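Methyl-CpG-binding domain protein 3 (Homo sapiens, PDB 6CC8) probably binds CpG-containing DNA, methylated at cytosine in this complex, through its methyl-CpG-binding domain. Local coordinates at residues A30-V35 with D65-K70. Sequence-based numbering, arbitrary orientation. Where two conformers were deposited one is given.
Sequences AGHRDV and DFRTGK. With nucleotides of chain C.
In the methyl-CpG-binding domain, the loop joining strands 64-65 and 70-71 sends R67 across to the start of strand 33-38, where it grips the backbone carbonyl of R33. In the conformer described, one of two modelled for R67, the guanidinium meets R33 O end-on and in its own plane: this single oxygen accepts two bent hydrogen bonds, from NH1 (2.8 Å, 148°) and NH2 (2.9 Å, 142°). R67 leaves the backbone with CG anti to N, and bends at chi2 and chi3 turn its end to the carbonyl. NH2 also comes 3.4 Å from NE2 of H32, the two planes being 63° apart. V35 CG2 packs over one guanidinium face, 3.7 Å from R67 NH1, and its branches touch the loop backbone, CG2 to R67 O and CG1 to F66 O, both 3.6 Å. V35 O meets the F66 ring edge, 3.5 Å from CE2. An alanine here would probably lose these branch contacts, leaving R67 less confined. In the same conformer R67 NE salt-bridges a nucleic-acid phosphate; D34 OD2, bridged to R24, lies 3.5 Å from C5A of 5CM6 of chain C. R67 O accepts from R19 of strand 18-23, which V35 also touches, and F66 packs on K48 and L51 of helix 48-55.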
# COMPACT_ATOMS: atom_id res chain seq x y z
N ALA A 30 -11.64 -15.73 1.80
CA ALA A 30 -12.43 -14.98 0.82
C ALA A 30 -13.03 -13.76 1.47
O ALA A 30 -13.46 -13.81 2.61
CB ALA A 30 -13.54 -15.84 0.25
N GLY A 31 -13.06 -12.64 0.73
CA GLY A 31 -13.58 -11.37 1.28
C GLY A 31 -12.49 -10.45 1.88
O GLY A 31 -12.66 -9.25 1.87
N HIS A 32 -11.43 -11.03 2.47
CA HIS A 32 -10.25 -10.26 2.99
C HIS A 32 -9.67 -9.40 1.89
O HIS A 32 -9.61 -9.84 0.74
CB HIS A 32 -9.16 -11.23 3.49
CG HIS A 32 -7.92 -10.54 3.98
ND1 HIS A 32 -7.80 -10.06 5.27
CD2 HIS A 32 -6.76 -10.22 3.34
CE1 HIS A 32 -6.61 -9.46 5.42
NE2 HIS A 32 -5.95 -9.56 4.27
N ARG A 33 -9.20 -8.17 2.23
CA ARG A 33 -8.71 -7.24 1.21
C ARG A 33 -7.22 -7.12 1.47
O ARG A 33 -6.81 -6.73 2.53
CB ARG A 33 -9.46 -5.88 1.26
CG ARG A 33 -10.96 -6.00 0.90
CD ARG A 33 -11.77 -4.70 1.07
NE ARG A 33 -11.52 -3.75 -0.03
CZ ARG A 33 -11.99 -3.86 -1.30
NH1 ARG A 33 -12.78 -4.88 -1.67
NH2 ARG A 33 -11.66 -2.94 -2.21
N ASP A 34 -6.45 -7.60 0.52
CA ASP A 34 -5.01 -7.39 0.50
C ASP A 34 -4.75 -5.98 0.03
O ASP A 34 -5.48 -5.44 -0.84
CB ASP A 34 -4.34 -8.41 -0.46
CG ASP A 34 -4.47 -9.83 0.05
OD1 ASP A 34 -3.74 -10.23 1.00
OD2 ASP A 34 -5.31 -10.54 -0.51
N VAL A 35 -3.65 -5.42 0.52
CA VAL A 35 -3.27 -4.02 0.20
C VAL A 35 -1.85 -4.08 -0.39
O VAL A 35 -1.00 -4.78 0.16
CB VAL A 35 -3.38 -3.12 1.47
CG1 VAL A 35 -2.88 -1.70 1.20
CG2 VAL A 35 -4.83 -3.05 1.93
N ASP A 65 0.33 3.95 8.35
CA ASP A 65 -0.45 2.71 8.52
C ASP A 65 -0.61 2.06 7.17
O ASP A 65 -1.42 2.51 6.33
CB ASP A 65 -1.79 3.00 9.15
CG ASP A 65 -2.59 1.69 9.46
OD1 ASP A 65 -2.90 0.96 8.55
OD2 ASP A 65 -2.83 1.42 10.61
N PHE A 66 0.18 0.99 6.95
CA PHE A 66 0.21 0.30 5.68
C PHE A 66 -1.21 -0.13 5.24
O PHE A 66 -1.57 0.03 4.09
CB PHE A 66 1.08 -0.95 5.78
CG PHE A 66 1.36 -1.60 4.47
CD1 PHE A 66 2.45 -1.23 3.72
CD2 PHE A 66 0.53 -2.65 3.99
CE1 PHE A 66 2.71 -1.86 2.49
CE2 PHE A 66 0.82 -3.27 2.78
CZ PHE A 66 1.91 -2.89 2.05
N ARG A 67 -2.00 -0.64 6.14
CA ARG A 67 -3.34 -1.18 5.74
C ARG A 67 -4.24 -0.04 5.22
O ARG A 67 -4.85 -0.20 4.19
CB ARG A 67 -4.03 -1.97 6.85
CG ARG A 67 -5.50 -2.33 6.52
CD ARG A 67 -5.95 -3.63 7.13
NE ARG A 67 -5.31 -4.76 6.46
CZ ARG A 67 -5.69 -5.29 5.28
NH1 ARG A 67 -6.72 -4.82 4.60
NH2 ARG A 67 -5.02 -6.30 4.78
N THR A 68 -4.31 1.09 5.93
CA THR A 68 -5.18 2.22 5.51
C THR A 68 -4.58 3.18 4.52
O THR A 68 -5.29 3.91 3.87
CB THR A 68 -5.62 3.08 6.72
OG1 THR A 68 -4.48 3.64 7.35
CG2 THR A 68 -6.36 2.24 7.73
N GLY A 69 -3.26 3.19 4.40
CA GLY A 69 -2.59 4.13 3.53
C GLY A 69 -2.49 5.55 4.03
O GLY A 69 -2.18 6.43 3.24
N LYS A 70 -2.70 5.77 5.33
CA LYS A 70 -2.62 7.14 5.92
C LYS A 70 -1.71 7.23 7.09
O LYS A 70 -1.47 6.23 7.81
CB LYS A 70 -3.99 7.62 6.38
CG LYS A 70 -5.12 7.41 5.39
CD LYS A 70 -6.46 7.77 6.04
CE LYS A 70 -7.64 7.36 5.16
NZ LYS A 70 -8.97 7.55 5.86
N1 5CM C 6 -3.48 -16.91 -0.97
C2 5CM C 6 -2.19 -17.22 -0.50
N3 5CM C 6 -1.23 -16.24 -0.38
C4 5CM C 6 -1.50 -14.96 -0.69
C5 5CM C 6 -2.85 -14.62 -1.19
C5A 5CM C 6 -3.28 -13.22 -1.58
C6 5CM C 6 -3.80 -15.63 -1.28
O2 5CM C 6 -1.86 -18.36 -0.20
N4 5CM C 6 -0.54 -14.02 -0.55
C1' 5CM C 6 -4.57 -17.93 -1.09
C2' 5CM C 6 -5.69 -17.67 -0.10
C3' 5CM C 6 -6.83 -18.46 -0.66
C4' 5CM C 6 -6.46 -18.67 -2.13
O4' 5CM C 6 -5.26 -17.91 -2.31
O3' 5CM C 6 -6.85 -19.75 -0.07
C5' 5CM C 6 -7.53 -18.18 -3.09
O5' 5CM C 6 -7.53 -16.74 -2.96
P 5CM C 6 -8.02 -15.86 -4.22
OP1 5CM C 6 -9.35 -16.44 -4.64
OP2 5CM C 6 -7.82 -14.46 -3.76